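Local coordinates for protein-tyrosine-phosphatase (Shewanella sp., PDB 2Z72) that probably hydrolyses phosphate esters of tyrosine at a two-zinc centre of the calcineurin-like phosphoesterase fold, remaining active in the cold, at residues A[8-21]-A[41-55]. Sequence-based numbering, arbitrary orientation.
Sequences FDGPYVITPISGQS and VNRPEHCGDLPETKL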
loop_
_atom_site.group_PDB
_atom_site.type_symbol
_atom_site.label_atom_id
_atom_site.label_comp_id
_atom_site.label_asym_id
_atom_site.label_seq_id
_atom_site.Cartn_x
_atom_site.Cartn_y
_atom_site.Cartn_z
ATOM N N PHE A 8 -7.153 9.419 20.485
ATOM C CA PHE A 8 -8.201 8.571 19.940
ATOM C C PHE A 8 -7.583 7.763 18.814
ATOM O O PHE A 8 -6.957 8.377 17.951
ATOM C CB PHE A 8 -9.372 9.402 19.418
ATOM C CG PHE A 8 -10.127 10.144 20.505
ATOM C CD1 PHE A 8 -9.613 11.307 21.045
ATOM C CD2 PHE A 8 -11.343 9.685 20.993
ATOM C CE1 PHE A 8 -10.295 11.973 22.012
ATOM C CE2 PHE A 8 -12.063 10.380 21.962
ATOM C CZ PHE A 8 -11.518 11.517 22.464
ATOM N N ASP A 9 -7.757 6.453 18.835
ATOM C CA ASP A 9 -7.076 5.598 17.856
ATOM C C ASP A 9 -7.840 4.287 17.730
ATOM O O ASP A 9 -8.381 3.780 18.712
ATOM C CB ASP A 9 -5.662 5.338 18.287
ATOM C CG ASP A 9 -4.840 4.462 17.356
ATOM O OD1 ASP A 9 -4.010 3.725 17.911
ATOM O OD2 ASP A 9 -5.039 4.549 16.125
ATOM N N GLY A 10 -7.830 3.729 16.560
ATOM C CA GLY A 10 -8.476 2.443 16.293
ATOM C C GLY A 10 -9.503 2.505 15.216
ATOM O O GLY A 10 -9.615 3.503 14.492
ATOM N N PRO A 11 -10.308 1.454 15.053
ATOM C CA PRO A 11 -10.283 0.272 15.886
ATOM C C PRO A 11 -9.221 -0.734 15.478
ATOM O O PRO A 11 -8.736 -0.738 14.338
ATOM C CB PRO A 11 -11.673 -0.302 15.592
ATOM C CG PRO A 11 -11.968 0.061 14.167
ATOM C CD PRO A 11 -11.370 1.445 14.027
ATOM N N TYR A 12 -8.850 -1.569 16.442
ATOM C CA TYR A 12 -8.054 -2.764 16.233
ATOM C C TYR A 12 -9.035 -3.940 16.367
ATOM O O TYR A 12 -9.592 -4.157 17.430
ATOM C CB TYR A 12 -6.961 -2.849 17.283
ATOM C CG TYR A 12 -5.976 -1.700 17.211
ATOM C CD1 TYR A 12 -6.164 -0.512 17.911
ATOM C CD2 TYR A 12 -4.849 -1.768 16.390
ATOM C CE1 TYR A 12 -5.247 0.524 17.840
ATOM C CE2 TYR A 12 -3.972 -0.748 16.318
ATOM C CZ TYR A 12 -4.167 0.412 17.015
ATOM O OH TYR A 12 -3.222 1.415 16.889
ATOM N N VAL A 13 -9.277 -4.659 15.258
ATOM C CA VAL A 13 -10.307 -5.668 15.202
ATOM C C VAL A 13 -9.696 -7.056 15.170
ATOM O O VAL A 13 -8.806 -7.339 14.393
ATOM C CB VAL A 13 -11.232 -5.443 13.970
ATOM C CG1 VAL A 13 -12.209 -6.588 13.825
ATOM C CG2 VAL A 13 -11.950 -4.118 14.037
ATOM N N ILE A 14 -10.191 -7.897 16.088
ATOM C CA ILE A 14 -9.821 -9.325 16.143
ATOM C C ILE A 14 -10.893 -10.092 15.425
ATOM O O ILE A 14 -12.079 -9.895 15.717
ATOM C CB ILE A 14 -9.840 -9.748 17.650
ATOM C CG1 ILE A 14 -8.907 -8.871 18.461
ATOM C CG2 ILE A 14 -9.657 -11.226 17.770
ATOM C CD1 ILE A 14 -7.519 -8.747 17.965
ATOM N N THR A 15 -10.537 -10.961 14.498
ATOM C CA THR A 15 -11.473 -11.769 13.737
ATOM C C THR A 15 -11.121 -13.233 13.841
ATOM O O THR A 15 -10.153 -13.672 13.248
ATOM C CB THR A 15 -11.500 -11.332 12.258
ATOM O OG1 THR A 15 -12.037 -9.999 12.232
ATOM C CG2 THR A 15 -12.435 -12.216 11.463
ATOM N N PRO A 16 -11.840 -13.953 14.667
ATOM C CA PRO A 16 -11.498 -15.384 14.886
ATOM C C PRO A 16 -11.959 -16.238 13.777
ATOM O O PRO A 16 -12.681 -15.765 12.902
ATOM C CB PRO A 16 -12.284 -15.646 16.180
ATOM C CG PRO A 16 -13.489 -14.817 16.091
ATOM C CD PRO A 16 -12.969 -13.521 15.472
ATOM N N ILE A 17 -11.613 -17.492 13.716
ATOM C CA ILE A 17 -12.016 -18.232 12.512
ATOM C C ILE A 17 -13.497 -18.484 12.465
ATOM O O ILE A 17 -14.067 -18.710 11.398
ATOM C CB ILE A 17 -11.257 -19.549 12.387
ATOM C CG1 ILE A 17 -11.497 -20.232 11.038
ATOM C CG2 ILE A 17 -11.644 -20.460 13.529
ATOM C CD1 ILE A 17 -11.311 -19.331 9.819
ATOM N N SER A 18 -14.230 -18.508 13.554
ATOM C CA SER A 18 -15.675 -18.641 13.529
ATOM C C SER A 18 -16.231 -17.733 14.596
ATOM O O SER A 18 -15.660 -17.518 15.655
ATOM C CB SER A 18 -16.217 -20.073 13.816
ATOM O OG SER A 18 -16.492 -20.158 15.231
ATOM N N GLY A 19 -17.392 -17.147 14.331
ATOM C CA GLY A 19 -17.828 -16.318 15.463
ATOM C C GLY A 19 -17.582 -14.844 15.246
ATOM O O GLY A 19 -16.936 -14.366 14.291
ATOM N N GLN A 20 -18.124 -14.054 16.174
ATOM C CA GLN A 20 -18.069 -12.610 15.982
ATOM C C GLN A 20 -16.682 -12.017 16.257
ATOM O O GLN A 20 -15.940 -12.493 17.097
ATOM C CB GLN A 20 -19.082 -11.849 16.818
ATOM C CG GLN A 20 -19.456 -12.433 18.140
ATOM C CD GLN A 20 -20.246 -11.409 18.935
ATOM O OE1 GLN A 20 -20.974 -10.571 18.407
ATOM N NE2 GLN A 20 -20.031 -11.446 20.217
ATOM N N SER A 21 -16.400 -10.944 15.542
ATOM C CA SER A 21 -15.215 -10.153 15.767
ATOM C C SER A 21 -15.402 -9.232 16.966
ATOM O O SER A 21 -16.502 -8.991 17.443
ATOM C CB SER A 21 -14.914 -9.377 14.479
ATOM O OG SER A 21 -14.486 -10.249 13.408
ATOM N N VAL A 41 -18.687 -2.545 12.263
ATOM C CA VAL A 41 -17.761 -2.063 13.276
ATOM C C VAL A 41 -18.131 -0.620 13.608
ATOM O O VAL A 41 -17.728 0.271 12.872
ATOM C CB VAL A 41 -16.320 -2.167 12.782
ATOM C CG1 VAL A 41 -15.378 -1.746 13.847
ATOM C CG2 VAL A 41 -16.005 -3.581 12.263
ATOM N N ASN A 42 -18.895 -0.505 14.687
ATOM C CA ASN A 42 -19.458 0.745 15.150
ATOM C C ASN A 42 -18.695 1.271 16.349
ATOM O O ASN A 42 -18.413 0.533 17.294
ATOM C CB ASN A 42 -20.927 0.588 15.560
ATOM C CG ASN A 42 -21.790 0.390 14.324
ATOM O OD1 ASN A 42 -21.429 0.790 13.213
ATOM N ND2 ASN A 42 -22.917 -0.241 14.591
ATOM N N ARG A 43 -18.404 2.572 16.302
ATOM C CA ARG A 43 -17.608 3.188 17.366
ATOM C C ARG A 43 -18.484 3.395 18.555
ATOM O O ARG A 43 -19.647 3.781 18.485
ATOM C CB ARG A 43 -17.115 4.519 16.769
ATOM C CG ARG A 43 -16.502 5.490 17.619
ATOM C CD ARG A 43 -16.694 6.937 17.200
ATOM N NE ARG A 43 -16.703 7.224 15.852
ATOM C CZ ARG A 43 -17.436 7.770 14.926
ATOM N NH1 ARG A 43 -18.633 8.292 15.106
ATOM N NH2 ARG A 43 -16.966 7.826 13.683
ATOM N N PRO A 44 -17.965 3.189 19.752
ATOM C CA PRO A 44 -18.742 3.590 20.901
ATOM C C PRO A 44 -18.873 5.102 21.047
ATOM O O PRO A 44 -18.245 5.901 20.353
ATOM C CB PRO A 44 -17.825 3.098 21.994
ATOM C CG PRO A 44 -16.546 2.593 21.482
ATOM C CD PRO A 44 -16.638 2.652 20.038
ATOM N N GLU A 45 -19.744 5.482 21.986
ATOM C CA GLU A 45 -19.846 6.937 22.287
ATOM C C GLU A 45 -18.558 7.454 22.887
ATOM O O GLU A 45 -17.663 6.799 23.449
ATOM C CB GLU A 45 -21.093 7.100 23.173
ATOM C CG GLU A 45 -22.441 6.962 22.465
ATOM C CD GLU A 45 -23.588 6.864 23.441
ATOM O OE1 GLU A 45 -23.408 6.037 24.383
ATOM O OE2 GLU A 45 -24.626 7.541 23.334
ATOM N N HIS A 46 -18.353 8.752 22.881
ATOM C CA HIS A 46 -17.196 9.344 23.505
ATOM C C HIS A 46 -15.916 8.868 22.798
ATOM O O HIS A 46 -14.931 8.772 23.516
ATOM C CB HIS A 46 -17.017 9.058 25.006
ATOM C CG HIS A 46 -18.133 8.916 25.960
ATOM N ND1 HIS A 46 -18.070 8.111 27.097
ATOM C CD2 HIS A 46 -19.372 9.499 25.988
ATOM C CE1 HIS A 46 -19.214 8.225 27.729
ATOM N NE2 HIS A 46 -20.027 9.048 27.089
ATOM N N CYS A 47 -16.026 8.582 21.518
ATOM C CA CYS A 47 -14.818 8.117 20.858
ATOM C C CYS A 47 -14.406 8.849 19.578
ATOM O O CYS A 47 -13.938 8.204 18.636
ATOM C CB CYS A 47 -15.061 6.611 20.585
ATOM S SG CYS A 47 -13.377 6.009 20.586
ATOM N N GLY A 48 -14.547 10.185 19.542
ATOM C CA GLY A 48 -14.025 10.906 18.420
ATOM C C GLY A 48 -14.714 10.572 17.125
ATOM O O GLY A 48 -15.945 10.354 17.040
ATOM N N ASP A 49 -13.930 10.545 16.077
ATOM C CA ASP A 49 -14.470 10.337 14.738
ATOM C C ASP A 49 -13.762 9.140 14.123
ATOM O O ASP A 49 -13.541 9.079 12.920
ATOM C CB ASP A 49 -14.213 11.628 13.941
ATOM C CG ASP A 49 -15.368 11.746 12.943
ATOM O OD1 ASP A 49 -15.298 12.452 11.920
ATOM O OD2 ASP A 49 -16.406 11.068 13.197
ATOM N N LEU A 50 -13.413 8.208 15.034
ATOM C CA LEU A 50 -12.681 7.042 14.545
ATOM C C LEU A 50 -13.505 6.283 13.514
ATOM O O LEU A 50 -14.737 6.274 13.542
ATOM C CB LEU A 50 -12.348 6.115 15.696
ATOM C CG LEU A 50 -11.403 6.685 16.746
ATOM C CD1 LEU A 50 -11.243 5.692 17.895
ATOM C CD2 LEU A 50 -10.063 7.042 16.123
ATOM N N PRO A 51 -12.803 5.639 12.569
ATOM C CA PRO A 51 -13.566 5.048 11.444
ATOM C C PRO A 51 -14.432 3.855 11.815
ATOM O O PRO A 51 -14.052 3.009 12.615
ATOM C CB PRO A 51 -12.453 4.620 10.473
ATOM C CG PRO A 51 -11.269 4.437 11.322
ATOM C CD PRO A 51 -11.381 5.493 12.408
ATOM N N GLU A 52 -15.549 3.740 11.130
ATOM C CA GLU A 52 -16.516 2.700 11.184
ATOM C C GLU A 52 -16.519 2.059 9.803
ATOM O O GLU A 52 -16.377 2.753 8.774
ATOM C CB GLU A 52 -17.898 3.208 11.568
ATOM C CG GLU A 52 -17.841 3.999 12.876
ATOM C CD GLU A 52 -19.238 4.509 13.223
ATOM O OE1 GLU A 52 -19.685 4.121 14.342
ATOM O OE2 GLU A 52 -19.853 5.254 12.439
ATOM N N THR A 53 -16.546 0.766 9.792
ATOM C CA THR A 53 -16.396 -0.056 8.604
ATOM C C THR A 53 -17.295 -1.279 8.704
ATOM O O THR A 53 -17.479 -1.836 9.811
ATOM C CB THR A 53 -14.979 -0.605 8.413
ATOM O OG1 THR A 53 -14.085 0.501 8.609
ATOM C CG2 THR A 53 -14.655 -1.079 6.998
ATOM N N LYS A 54 -17.825 -1.634 7.559
ATOM C CA LYS A 54 -18.475 -2.923 7.474
ATOM C C LYS A 54 -17.398 -3.927 7.088
ATOM O O LYS A 54 -16.691 -3.725 6.104
ATOM C CB LYS A 54 -19.631 -2.972 6.474
ATOM C CG LYS A 54 -20.183 -4.367 6.266
ATOM C CD LYS A 54 -21.671 -4.457 6.515
ATOM C CE LYS A 54 -22.241 -5.786 6.047
ATOM N NZ LYS A 54 -23.189 -5.730 4.908
ATOM N N LEU A 55 -17.300 -4.985 7.883
ATOM C CA LEU A 55 -16.375 -6.047 7.522
ATOM C C LEU A 55 -16.810 -6.759 6.236
ATOM O O LEU A 55 -17.986 -6.942 5.987
ATOM C CB LEU A 55 -16.241 -7.063 8.668
ATOM C CG LEU A 55 -15.713 -6.469 9.965
ATOM C CD1 LEU A 55 -15.505 -7.617 10.957
ATOM C CD2 LEU A 55 -14.419 -5.690 9.802
#
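Leu50 spreads its two methyls against the backbone of strand 8-14: CD1 lies 3.5 Å from Asp9 O, while CD2 meets Phe8 C at 3.7 Å. A branched leucine suits this place, because its fork straddles the Asp9 backbone; the Phe8 carbonyl bonds to Arg165 and the Asp9 backbone pairs with Ile26 of the next strand, so an apolar neighbour fits here. With CG anti to the carbonyl carbon (chi1 -64°), the side chain points from its loop toward the strand. Beyond it the Phe8 ring lies along the turn 46-48, its edge near His46 O and its CE2 3.5 Å from Gly48 N; Gly48, with no side chain and a positive phi, lets the ring lie close to its backbone.

Further along, two rigid prolines meet. Pro11, after a cis peptide bond, brings CD within 3.4 Å of Pro51 O, and CG of Pro51 packs 4.0 Å from that same CD. Val13 and Val41 then touch methyl to methyl, and Leu55 CD1 closes the row 3.7 Å from Ser21 OG.

Behind this apolar layer the 41-55 loop is held in shape from within. NE and NH2 of Arg43 grip Leu50 O side-on, nearly in the guanidinium plane, with NH2 at 2.7 Å, and Glu52 OE1 takes the Arg43 backbone N-H, fixing the segment that presents Leu50.

The contact thus lays a loop, tied by the Cys27-Cys47 disulfide, against one face of the outermost strand of the N-terminal three-stranded sheet, by side-chain packing and not backbone pairing. Trp25 of strand 22-27 packs on Pro11 and Val41, whereas Trp127 and Tyr130 of helix 122-138 cover Val13 and Leu55, respectively.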